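Local coordinates for protein hydrogenase maturation factor (Thermoanaerobacter tengcongensis, PDB 3VTH) that probably transfers the carbamoyl group of carbamoyl phosphate, at the expense of ATP, to the C-terminal cysteine of HypE during [NiFe]-hydrogenase maturation, at residues I19-F25 against P71-I77; F252-M256 against P324-T328; A377-R383 against N727-N733; V398-L403 against C414-G418. All blocks are in the same frame, centred on the assembly; numbering follows the deposited sequence.

Contacts 1, 2 and 3 come in series along the chain, from the acylphosphatase region (contact 1) through the YrdC-like region (contact 2) to contact 3, which ties the end of the YrdC-like region to the loop 727-733; contact 4, in the Kae1-like part, lies in the sequence between the two segments of contact 3. Contacts 2 and 3, with centres about 21 Å apart, both reach the ten-stranded mixed sheet and both touch the nucleotide analogue APC; contact 3 also reaches the second analogue, AP2. Contact 1 lies about 24 Å, centre to centre, from contact 3, and contacts 2 and 4 lie on opposite sides of the chain's centre. Contact 3 therefore joins the regions holding the two nucleotides.

Contact 1 (I19-F25 against P71-I77). With PO4 (phosphate ion), chain E.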
# COMPACT_ATOMS: atom_id res chain seq x y z
N ILE A 19 -12.22 -10.87 9.40
CA ILE A 19 -11.82 -9.91 10.42
C ILE A 19 -13.00 -9.80 11.40
O ILE A 19 -13.96 -9.07 11.16
CB ILE A 19 -11.41 -8.54 9.83
CG1 ILE A 19 -10.23 -8.73 8.85
CG2 ILE A 19 -11.07 -7.53 10.98
CD1 ILE A 19 -9.78 -7.44 8.12
N VAL A 20 -12.94 -10.58 12.46
CA VAL A 20 -14.08 -10.73 13.36
C VAL A 20 -13.66 -10.60 14.83
O VAL A 20 -14.47 -10.86 15.73
CB VAL A 20 -14.82 -12.06 13.10
CG1 VAL A 20 -15.39 -12.10 11.66
CG2 VAL A 20 -13.89 -13.27 13.33
N GLN A 21 -12.41 -10.21 15.07
CA GLN A 21 -11.90 -9.99 16.44
C GLN A 21 -11.35 -8.58 16.52
O GLN A 21 -10.89 -8.04 15.50
CB GLN A 21 -10.78 -10.98 16.80
CG GLN A 21 -11.19 -12.45 16.70
CD GLN A 21 -10.09 -13.39 17.12
OE1 GLN A 21 -8.95 -12.97 17.35
NE2 GLN A 21 -10.41 -14.68 17.22
N GLY A 22 -11.43 -7.98 17.70
CA GLY A 22 -11.06 -6.58 17.89
C GLY A 22 -12.01 -5.59 17.25
O GLY A 22 -11.62 -4.45 16.93
N VAL A 23 -13.25 -6.01 17.07
CA VAL A 23 -14.25 -5.19 16.39
C VAL A 23 -15.47 -5.00 17.29
O VAL A 23 -16.48 -4.44 16.88
CB VAL A 23 -14.65 -5.78 14.99
CG1 VAL A 23 -13.40 -5.99 14.12
CG2 VAL A 23 -15.39 -7.14 15.13
N GLY A 24 -15.37 -5.45 18.53
CA GLY A 24 -16.52 -5.44 19.44
C GLY A 24 -17.58 -6.46 19.07
O GLY A 24 -18.77 -6.27 19.35
N PHE A 25 -17.15 -7.57 18.47
CA PHE A 25 -18.09 -8.64 18.14
C PHE A 25 -18.64 -9.37 19.38
O PHE A 25 -19.81 -9.74 19.41
CB PHE A 25 -17.46 -9.64 17.17
CG PHE A 25 -18.32 -9.94 15.97
CD1 PHE A 25 -17.77 -9.95 14.69
CD2 PHE A 25 -19.69 -10.23 16.11
CE1 PHE A 25 -18.55 -10.25 13.56
CE2 PHE A 25 -20.49 -10.53 14.99
CZ PHE A 25 -19.92 -10.55 13.72
N PRO A 71 -23.48 -6.22 11.13
CA PRO A 71 -22.33 -6.64 11.90
C PRO A 71 -21.54 -5.40 12.35
O PRO A 71 -21.76 -4.30 11.85
CB PRO A 71 -21.52 -7.45 10.88
CG PRO A 71 -21.85 -6.87 9.58
CD PRO A 71 -23.29 -6.46 9.69
N PRO A 72 -20.61 -5.59 13.29
CA PRO A 72 -19.83 -4.44 13.76
C PRO A 72 -19.13 -3.73 12.60
O PRO A 72 -18.78 -4.37 11.59
CB PRO A 72 -18.82 -5.07 14.71
CG PRO A 72 -19.56 -6.36 15.22
CD PRO A 72 -20.22 -6.84 13.97
N SER A 73 -18.93 -2.42 12.76
CA SER A 73 -18.40 -1.52 11.73
C SER A 73 -17.04 -1.93 11.16
O SER A 73 -16.77 -1.73 9.96
CB SER A 73 -18.29 -0.11 12.33
OG SER A 73 -17.77 0.80 11.38
N LEU A 74 -16.18 -2.47 12.02
CA LEU A 74 -14.82 -2.85 11.59
C LEU A 74 -14.70 -4.30 11.13
O LEU A 74 -13.63 -4.72 10.68
CB LEU A 74 -13.82 -2.58 12.70
CG LEU A 74 -13.60 -1.14 13.18
CD1 LEU A 74 -12.46 -1.16 14.23
CD2 LEU A 74 -13.28 -0.18 12.02
N SER A 75 -15.78 -5.08 11.27
CA SER A 75 -15.75 -6.48 10.86
C SER A 75 -15.65 -6.59 9.33
O SER A 75 -16.14 -5.74 8.59
CB SER A 75 -16.96 -7.27 11.41
OG SER A 75 -18.16 -6.96 10.70
N VAL A 76 -14.94 -7.62 8.87
CA VAL A 76 -14.97 -7.99 7.47
C VAL A 76 -15.24 -9.49 7.49
O VAL A 76 -14.31 -10.29 7.54
CB VAL A 76 -13.64 -7.67 6.73
CG1 VAL A 76 -13.73 -8.07 5.24
CG2 VAL A 76 -13.26 -6.17 6.88
N ILE A 77 -16.52 -9.84 7.50
CA ILE A 77 -16.97 -11.22 7.59
C ILE A 77 -16.87 -11.91 6.24
O ILE A 77 -17.39 -11.41 5.24
CB ILE A 77 -18.44 -11.30 8.08
CG1 ILE A 77 -18.56 -10.70 9.49
CG2 ILE A 77 -18.98 -12.75 8.00
CD1 ILE A 77 -20.02 -10.54 9.97
P PO4 E . -13.90 -8.31 19.98
O1 PO4 E . -13.58 -6.85 20.17
O2 PO4 E . -14.51 -8.53 18.62
O3 PO4 E . -12.62 -9.09 20.05
O4 PO4 E . -14.87 -8.76 21.05
O HOH W 1 -16.41 -2.46 14.86
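The F25 ring lies against P72, whose CD sits 3.7 Å from the ring centroid and almost on its normal, a CH-pi contact to which proline's rigid, puckered ring is well suited. At the edge of the same ring, I77 CD1 comes within 3.8 Å of F25 CZ. V23 fills the neighbouring space, its CG1 3.7 Å from L74 CB and its CG2 4.0 Å from P72 CB; a compact branched side chain fits against the type I turn P72-S75, which S75 OG braces by a 2.8 Å hydrogen bond to P72 O. Beyond the turn, I19 and V76 form an antiparallel hydrogen-bonded pair, with I19 N to V76 O and V76 N to I19 O both 2.9 Å. This belongs to the acylphosphatase fold, in which the loop between the first strand and first helix cradles phosphate: here G22 N, V23 N, G24 N and F25 N all donate to the bound ion, helped by R26, a predicted active-site residue. G22 and G24 have positive phi, which glycine adopts readily, and G24 is the N-cap of helix 25-35. One water links V23 O to L74 N, at 2.8 Å from each of these two atoms.

Contact 2 (F252-M256 against P324-T328); sequences FAVMM and PIVMT. With APC (diphosphomethylphosphonic acid adenosyl ester), chain F.
This buried antiparallel strand pair belongs to the YrdC-like (Sua5/YciO/YrdC) domain and borders its APC nucleotide pocket. Extended segments 252-256 and 324-328 run 142° apart end to end. V254 and V326 form a non-hydrogen-bonded pair (CA-CA 4.3 Å); M255 and I325 form the adjacent hydrogen-bonded pair (CA-CA 5.3 Å), with M255 N to I325 O 2.7 Å and I325 N to M255 O 3.0 Å. M327 N adds a 3.1 Å bond to A253 O. Side chains alternate: V254 and V326, both t, share one face, while M255 (t, t, m) and I325 (p) meet on the other, M255 CB 4.0 Å from I325 CG1, beneath helix 312-320. Flexible methionine and branched aliphatic chains suit this core. P324 CB packs 3.5 Å from V254 CG1. The F252 ring (chi1 m) takes V326 CG1 over its face, 4.1 Å from the centroid. At the pocket, water joins A253 N, M327 O and APC O1A, while T328 OG1, a small hydroxyl donor, is 2.6 Å from APC O1A.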
# COMPACT_ATOMS: atom_id res chain seq x y z
N PHE A 252 6.97 15.30 -0.18
CA PHE A 252 6.44 15.09 1.15
C PHE A 252 4.92 15.06 1.14
O PHE A 252 4.28 15.95 0.54
CB PHE A 252 6.84 16.23 2.09
CG PHE A 252 8.28 16.19 2.53
CD1 PHE A 252 8.87 15.01 2.97
CD2 PHE A 252 9.02 17.36 2.57
CE1 PHE A 252 10.20 15.00 3.42
CE2 PHE A 252 10.34 17.36 3.02
CZ PHE A 252 10.94 16.18 3.42
N ALA A 253 4.36 14.09 1.85
CA ALA A 253 2.95 14.07 2.19
C ALA A 253 2.68 15.07 3.31
O ALA A 253 3.55 15.34 4.12
CB ALA A 253 2.56 12.67 2.65
N VAL A 254 1.47 15.61 3.35
CA VAL A 254 1.09 16.64 4.30
C VAL A 254 -0.21 16.23 4.99
O VAL A 254 -1.09 15.62 4.37
CB VAL A 254 0.96 18.02 3.58
CG1 VAL A 254 0.34 19.08 4.47
CG2 VAL A 254 2.34 18.52 3.12
N MET A 255 -0.31 16.51 6.29
CA MET A 255 -1.54 16.34 7.03
C MET A 255 -2.30 17.66 7.11
O MET A 255 -1.72 18.68 7.49
CB MET A 255 -1.28 15.82 8.44
CG MET A 255 -2.56 15.57 9.23
SD MET A 255 -2.28 14.86 10.87
CE MET A 255 -1.86 13.18 10.46
N MET A 256 -3.57 17.64 6.76
CA MET A 256 -4.43 18.81 6.90
C MET A 256 -5.58 18.50 7.85
O MET A 256 -5.85 17.33 8.11
CB MET A 256 -4.97 19.23 5.54
CG MET A 256 -3.83 19.52 4.56
SD MET A 256 -4.38 20.46 3.14
CE MET A 256 -2.89 20.42 2.16
N PRO A 324 -1.10 23.42 7.77
CA PRO A 324 -0.91 21.99 7.55
C PRO A 324 0.54 21.60 7.84
O PRO A 324 1.42 22.47 7.86
CB PRO A 324 -1.22 21.81 6.05
CG PRO A 324 -1.55 23.18 5.50
CD PRO A 324 -1.18 24.19 6.51
N ILE A 325 0.78 20.32 8.05
CA ILE A 325 2.13 19.88 8.38
C ILE A 325 2.61 18.71 7.53
O ILE A 325 1.85 17.80 7.24
CB ILE A 325 2.25 19.48 9.87
CG1 ILE A 325 1.20 18.40 10.21
CG2 ILE A 325 2.12 20.73 10.78
CD1 ILE A 325 1.28 17.83 11.64
N VAL A 326 3.90 18.74 7.17
CA VAL A 326 4.58 17.58 6.60
C VAL A 326 4.52 16.44 7.60
O VAL A 326 4.60 16.67 8.81
CB VAL A 326 6.06 17.92 6.31
CG1 VAL A 326 6.88 16.66 5.96
CG2 VAL A 326 6.14 18.94 5.18
N MET A 327 4.31 15.23 7.10
CA MET A 327 4.48 14.02 7.88
C MET A 327 5.31 13.09 7.01
O MET A 327 4.81 12.59 5.99
CB MET A 327 3.12 13.38 8.20
CG MET A 327 2.31 14.13 9.23
SD MET A 327 3.07 13.99 10.86
CE MET A 327 2.16 12.60 11.53
N THR A 328 6.55 12.87 7.41
CA THR A 328 7.44 11.97 6.68
C THR A 328 7.92 10.97 7.71
O THR A 328 7.96 11.28 8.90
CB THR A 328 8.60 12.73 5.97
OG1 THR A 328 9.32 11.82 5.11
CG2 THR A 328 9.57 13.36 6.96
PG APC F . 12.51 7.42 3.10
O1G APC F . 11.69 7.50 4.36
O2G APC F . 13.02 8.77 2.66
O3G APC F . 13.58 6.37 3.12
PB APC F . 9.99 7.11 1.73
O1B APC F . 9.37 6.18 2.72
O2B APC F . 9.67 6.81 0.27
O3B APC F . 11.59 6.94 1.86
PA APC F . 8.15 9.22 3.15
O1A APC F . 8.00 10.72 3.18
O2A APC F . 8.19 8.56 4.48
C3A APC F . 9.63 8.85 2.13
O5' APC F . 6.90 8.53 2.38
C5' APC F . 5.90 9.26 1.69
C4' APC F . 5.61 8.55 0.37
O4' APC F . 4.52 9.23 -0.24
C3' APC F . 6.81 8.66 -0.58
O3' APC F . 7.05 7.43 -1.29
C2' APC F . 6.38 9.71 -1.57
O2' APC F . 7.07 9.60 -2.83
C1' APC F . 4.86 9.54 -1.59
N9 APC F . 4.30 10.81 -2.02
C8 APC F . 4.18 11.96 -1.29
N7 APC F . 3.66 12.94 -2.06
C5 APC F . 3.46 12.42 -3.29
C6 APC F . 2.94 12.91 -4.59
N6 APC F . 2.51 14.18 -4.74
N1 APC F . 2.90 12.04 -5.63
C2 APC F . 3.30 10.76 -5.51
N3 APC F . 3.79 10.24 -4.37
C4 APC F . 3.88 11.02 -3.26
O HOH W 2 6.14 12.54 3.47

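Contact 3 (A377-R383 against N727-N733); sequences AERIIRR and NSKVPCN. With APC (diphosphomethylphosphonic acid adenosyl ester), chain F; AP2 (phosphomethylphosphonic acid adenosyl ester), chain H.
Segments 377-383 and 727-733 join the YrdC-like and Kae1-like regions largely through backbone carbonyls. CA atoms come nearest at R379-S728 (4.5 Å) and I381-P731 (5.0 Å). S728 OG (chi1 t) donates to E378 O at 2.6 Å; R379 NH1 reaches N727 O at 3.0 Å, while R379 NE and NH2 serve N374 and A375. I380 N to S728 O, 3.3 Å, is weak. N733 ND2 gives 3.0 Å to I381 O, with N733 OD1 taken by G735 N. R383, extended through chi3, puts NH1 2.8 Å from K729 O and NH2 on Q390 O. Water joins I380 O to V730 O, another I380 O to C732 N. I380, CG2 4.0 Å from P731 CD, supplies apolar packing. R382 turns to APC (NH1-O1B 3.1 Å, NH2-O2B 3.0 Å), its charge suiting phosphate; N733 CB is 3.2 Å from AP2 O1A. A classic bulge sets I381 and R382 both opposite V370 of strand 370-374, while N727 packs on helix 483-494 and R379 on helix 707-719.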
# COMPACT_ATOMS: atom_id res chain seq x y z
N ALA A 377 -11.90 3.49 -9.95
CA ALA A 377 -11.58 2.66 -8.79
C ALA A 377 -10.43 3.26 -8.00
O ALA A 377 -9.68 4.10 -8.51
CB ALA A 377 -11.25 1.21 -9.20
N GLU A 378 -10.32 2.83 -6.75
CA GLU A 378 -9.15 3.13 -5.94
C GLU A 378 -7.92 2.46 -6.58
O GLU A 378 -8.00 1.32 -7.06
CB GLU A 378 -9.33 2.63 -4.50
CG GLU A 378 -8.05 2.73 -3.67
CD GLU A 378 -8.27 2.51 -2.18
OE1 GLU A 378 -9.22 1.80 -1.78
OE2 GLU A 378 -7.45 3.03 -1.40
N ARG A 379 -6.82 3.20 -6.63
CA ARG A 379 -5.56 2.67 -7.15
C ARG A 379 -4.53 2.90 -6.06
O ARG A 379 -4.00 4.00 -5.90
CB ARG A 379 -5.14 3.36 -8.45
CG ARG A 379 -6.24 3.46 -9.49
CD ARG A 379 -6.64 2.11 -10.03
NE ARG A 379 -7.81 2.17 -10.91
CZ ARG A 379 -8.37 1.10 -11.49
NH1 ARG A 379 -7.89 -0.12 -11.28
NH2 ARG A 379 -9.42 1.25 -12.28
N ILE A 380 -4.28 1.86 -5.27
CA ILE A 380 -3.36 2.03 -4.16
C ILE A 380 -1.90 2.01 -4.65
O ILE A 380 -1.56 1.32 -5.62
CB ILE A 380 -3.62 0.97 -3.08
CG1 ILE A 380 -2.97 1.38 -1.74
CG2 ILE A 380 -3.11 -0.40 -3.57
CD1 ILE A 380 -3.64 0.71 -0.50
N ILE A 381 -1.05 2.81 -4.01
CA ILE A 381 0.37 2.95 -4.39
C ILE A 381 1.23 2.25 -3.34
O ILE A 381 2.19 1.57 -3.68
CB ILE A 381 0.79 4.46 -4.53
CG1 ILE A 381 0.12 5.10 -5.75
CG2 ILE A 381 2.32 4.62 -4.64
CD1 ILE A 381 -1.14 5.90 -5.44
N ARG A 382 0.89 2.46 -2.06
CA ARG A 382 1.64 1.87 -0.97
C ARG A 382 0.61 1.32 -0.00
O ARG A 382 -0.15 2.06 0.60
CB ARG A 382 2.55 2.92 -0.31
CG ARG A 382 3.44 2.33 0.84
CD ARG A 382 4.31 3.45 1.47
NE ARG A 382 5.48 3.74 0.64
CZ ARG A 382 6.48 4.55 1.00
NH1 ARG A 382 6.44 5.19 2.17
NH2 ARG A 382 7.53 4.72 0.19
N ARG A 383 0.56 0.01 0.11
CA ARG A 383 -0.46 -0.63 0.92
C ARG A 383 0.13 -0.91 2.29
O ARG A 383 0.97 -1.80 2.46
CB ARG A 383 -0.99 -1.89 0.24
CG ARG A 383 -2.11 -2.60 1.03
CD ARG A 383 -2.42 -3.98 0.42
NE ARG A 383 -3.31 -4.77 1.31
CZ ARG A 383 -4.64 -4.68 1.28
NH1 ARG A 383 -5.25 -3.86 0.43
NH2 ARG A 383 -5.38 -5.41 2.11
N ASN A 727 -4.85 -3.13 -11.28
CA ASN A 727 -4.68 -3.25 -9.84
C ASN A 727 -5.46 -2.19 -9.09
O ASN A 727 -5.65 -1.07 -9.59
CB ASN A 727 -3.20 -3.14 -9.45
CG ASN A 727 -2.40 -4.37 -9.86
OD1 ASN A 727 -2.49 -5.43 -9.22
ND2 ASN A 727 -1.65 -4.24 -10.93
N SER A 728 -5.92 -2.57 -7.90
CA SER A 728 -6.72 -1.67 -7.07
C SER A 728 -6.43 -1.85 -5.57
O SER A 728 -6.15 -0.89 -4.87
CB SER A 728 -8.21 -1.87 -7.38
OG SER A 728 -9.01 -0.99 -6.60
N LYS A 729 -6.47 -3.08 -5.10
CA LYS A 729 -6.26 -3.45 -3.70
C LYS A 729 -4.79 -3.61 -3.37
O LYS A 729 -4.38 -3.43 -2.21
CB LYS A 729 -6.96 -4.78 -3.41
CG LYS A 729 -8.49 -4.64 -3.45
CD LYS A 729 -9.17 -5.96 -3.13
CE LYS A 729 -10.66 -5.76 -2.89
NZ LYS A 729 -11.35 -5.10 -4.03
N VAL A 730 -3.99 -3.97 -4.38
CA VAL A 730 -2.52 -3.99 -4.23
C VAL A 730 -1.96 -3.11 -5.36
O VAL A 730 -2.68 -2.83 -6.30
CB VAL A 730 -1.91 -5.44 -4.23
CG1 VAL A 730 -2.63 -6.35 -3.18
CG2 VAL A 730 -1.92 -6.09 -5.62
N PRO A 731 -0.72 -2.64 -5.22
CA PRO A 731 -0.20 -1.71 -6.24
C PRO A 731 0.12 -2.40 -7.58
O PRO A 731 0.39 -3.62 -7.62
CB PRO A 731 1.09 -1.17 -5.60
CG PRO A 731 0.89 -1.37 -4.09
CD PRO A 731 0.18 -2.71 -4.05
N CYS A 732 0.07 -1.62 -8.67
CA CYS A 732 0.57 -2.08 -9.95
C CYS A 732 2.10 -1.97 -9.97
O CYS A 732 2.75 -2.54 -10.83
CB CYS A 732 -0.06 -1.28 -11.12
SG CYS A 732 0.32 0.50 -11.09
N ASN A 733 2.66 -1.23 -9.00
CA ASN A 733 4.12 -1.20 -8.84
C ASN A 733 4.63 -2.47 -8.13
O ASN A 733 3.84 -3.37 -7.85
CB ASN A 733 4.59 0.09 -8.14
CG ASN A 733 4.11 0.19 -6.69
OD1 ASN A 733 4.20 -0.76 -5.90
ND2 ASN A 733 3.59 1.37 -6.34
PG APC F . 12.51 7.42 3.10
O1G APC F . 11.69 7.50 4.36
O2G APC F . 13.02 8.77 2.66
O3G APC F . 13.58 6.37 3.12
PB APC F . 9.99 7.11 1.73
O1B APC F . 9.37 6.18 2.72
O2B APC F . 9.67 6.81 0.27
O3B APC F . 11.59 6.94 1.86
PA APC F . 8.15 9.22 3.15
O1A APC F . 8.00 10.72 3.18
O2A APC F . 8.19 8.56 4.48
C3A APC F . 9.63 8.85 2.13
O5' APC F . 6.90 8.53 2.38
C5' APC F . 5.90 9.26 1.69
C4' APC F . 5.61 8.55 0.37
O4' APC F . 4.52 9.23 -0.24
C3' APC F . 6.81 8.66 -0.58
O3' APC F . 7.05 7.43 -1.29
C2' APC F . 6.38 9.71 -1.57
O2' APC F . 7.07 9.60 -2.83
C1' APC F . 4.86 9.54 -1.59
N9 APC F . 4.30 10.81 -2.02
C8 APC F . 4.18 11.96 -1.29
N7 APC F . 3.66 12.94 -2.06
C5 APC F . 3.46 12.42 -3.29
C6 APC F . 2.94 12.91 -4.59
N6 APC F . 2.51 14.18 -4.74
N1 APC F . 2.90 12.04 -5.63
C2 APC F . 3.30 10.76 -5.51
N3 APC F . 3.79 10.24 -4.37
C4 APC F . 3.88 11.02 -3.26
PB AP2 H . 10.65 -2.23 -11.61
O1B AP2 H . 10.72 -1.21 -12.72
O2B AP2 H . 9.84 -3.46 -11.89
O3B AP2 H . 12.00 -2.48 -10.99
C3A AP2 H . 9.73 -1.34 -10.32
PA AP2 H . 8.00 -0.98 -10.72
O1A AP2 H . 7.50 -0.48 -9.37
O2A AP2 H . 7.24 -2.07 -11.44
O5' AP2 H . 8.07 0.25 -11.77
C5' AP2 H . 8.51 1.51 -11.28
C4' AP2 H . 8.83 2.33 -12.51
O4' AP2 H . 7.61 2.73 -13.14
C3' AP2 H . 9.55 3.62 -12.18
O3' AP2 H . 10.94 3.39 -11.94
C2' AP2 H . 9.26 4.42 -13.44
O2' AP2 H . 10.21 4.00 -14.42
C1' AP2 H . 7.84 3.98 -13.82
N9 AP2 H . 6.91 5.05 -13.37
C8 AP2 H . 6.65 5.46 -12.10
N7 AP2 H . 5.79 6.51 -12.07
C5 AP2 H . 5.47 6.79 -13.35
C6 AP2 H . 4.61 7.79 -14.04
N6 AP2 H . 3.89 8.70 -13.34
N1 AP2 H . 4.57 7.75 -15.40
C2 AP2 H . 5.26 6.83 -16.12
N3 AP2 H . 6.07 5.91 -15.56
C4 AP2 H . 6.21 5.85 -14.20
O HOH W 3 -8.27 -1.03 -2.37
O HOH W 4 -3.48 -0.24 -7.32
O HOH W 5 -0.03 1.32 -7.76

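Contact 4 (V398-L403 against C414-G418)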
# COMPACT_ATOMS: atom_id res chain seq x y z
N VAL A 398 -6.22 -22.80 -0.72
CA VAL A 398 -4.93 -23.10 -1.37
C VAL A 398 -4.51 -24.55 -1.21
O VAL A 398 -4.89 -25.22 -0.24
CB VAL A 398 -3.77 -22.16 -0.92
CG1 VAL A 398 -4.06 -20.76 -1.35
CG2 VAL A 398 -3.52 -22.25 0.59
N LYS A 399 -3.72 -25.02 -2.18
CA LYS A 399 -3.16 -26.36 -2.18
C LYS A 399 -2.30 -26.60 -0.92
O LYS A 399 -2.49 -27.57 -0.20
CB LYS A 399 -2.32 -26.54 -3.45
CG LYS A 399 -2.56 -27.84 -4.20
CD LYS A 399 -1.88 -29.05 -3.55
CE LYS A 399 -2.06 -30.32 -4.39
NZ LYS A 399 -3.47 -30.81 -4.40
N ALA A 400 -1.36 -25.68 -0.68
CA ALA A 400 -0.47 -25.73 0.48
C ALA A 400 -0.06 -24.28 0.74
O ALA A 400 -0.32 -23.44 -0.10
CB ALA A 400 0.76 -26.60 0.15
N SER A 401 0.56 -23.99 1.88
CA SER A 401 1.03 -22.62 2.17
C SER A 401 2.29 -22.26 1.37
O SER A 401 3.28 -23.01 1.34
CB SER A 401 1.27 -22.39 3.66
OG SER A 401 0.04 -22.19 4.35
N ILE A 402 2.22 -21.11 0.72
CA ILE A 402 3.33 -20.62 -0.10
C ILE A 402 3.82 -19.31 0.49
O ILE A 402 3.01 -18.48 0.90
CB ILE A 402 2.89 -20.41 -1.56
CG1 ILE A 402 2.75 -21.78 -2.25
CG2 ILE A 402 3.89 -19.50 -2.35
CD1 ILE A 402 2.03 -21.75 -3.59
N LEU A 403 5.13 -19.14 0.57
CA LEU A 403 5.69 -17.82 0.83
C LEU A 403 6.20 -17.26 -0.50
O LEU A 403 7.03 -17.87 -1.16
CB LEU A 403 6.84 -17.91 1.85
CG LEU A 403 7.74 -16.68 2.02
CD1 LEU A 403 6.96 -15.48 2.62
CD2 LEU A 403 8.93 -17.04 2.89
N CYS A 414 4.27 -12.21 0.52
CA CYS A 414 2.90 -12.70 0.65
C CYS A 414 2.91 -14.15 1.09
O CYS A 414 3.72 -14.93 0.60
CB CYS A 414 2.16 -12.52 -0.69
SG CYS A 414 0.44 -13.07 -0.71
N MET A 415 2.04 -14.50 2.05
CA MET A 415 1.91 -15.88 2.54
C MET A 415 0.47 -16.34 2.39
O MET A 415 -0.45 -15.64 2.82
CB MET A 415 2.21 -15.98 4.04
CG MET A 415 3.57 -15.55 4.45
SD MET A 415 3.64 -15.41 6.26
CE MET A 415 5.34 -14.85 6.31
N THR A 416 0.28 -17.53 1.84
CA THR A 416 -1.07 -18.04 1.65
C THR A 416 -1.45 -19.03 2.75
O THR A 416 -0.59 -19.74 3.29
CB THR A 416 -1.23 -18.75 0.30
OG1 THR A 416 -0.26 -19.80 0.19
CG2 THR A 416 -1.03 -17.76 -0.84
N LYS A 417 -2.73 -19.01 3.10
CA LYS A 417 -3.30 -20.01 4.00
C LYS A 417 -4.81 -19.98 3.85
O LYS A 417 -5.41 -18.89 3.76
CB LYS A 417 -2.92 -19.76 5.46
CG LYS A 417 -2.95 -21.07 6.27
CD LYS A 417 -2.39 -20.87 7.65
CE LYS A 417 -2.40 -22.15 8.44
NZ LYS A 417 -2.34 -21.73 9.85
N GLY A 418 -5.42 -21.16 3.81
CA GLY A 418 -6.87 -21.28 3.62
C GLY A 418 -7.22 -20.57 2.32
O GLY A 418 -6.57 -20.79 1.30
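This is the antiparallel pairing of a beta hairpin, strands 402-404 and 414-417, in the six-stranded mixed sheet of the Kae1-like region, a member of the actin-like ATPase clan. L403 and M415 form a non-hydrogen-bonded pair, CA-CA 4.6 Å, and their long apolar side chains meet on one face, L403 CD1 3.9 Å from M415 CG, where M415 also packs on helix 433-449. Next to them T416 N bonds to I402 O at 3.0 Å. The reciprocal backbone bond is replaced: I402 N donates to the side-chain oxygen T416 OG1, 2.9 Å, and T416 O receives S401 OG at 2.7 Å. Threonine, chi1 p, can place its hydroxyl there, and serine's short side chain can reach the carbonyl. Farther along, the chain at 398-400 swings away and returns, so that V398 N bonds to G418 O at 2.9 Å while V398 CG1 rests 3.8 Å from T416 CB. G418 has positive phi, which favours glycine. I402 turns instead to helix 737-749, touching A745 and L749. Because two hydroxyls stand in for regular main-chain pairing, the hairpin stays hydrogen-bonded where its strands diverge, and the V398 side chain packs against T416 at CB.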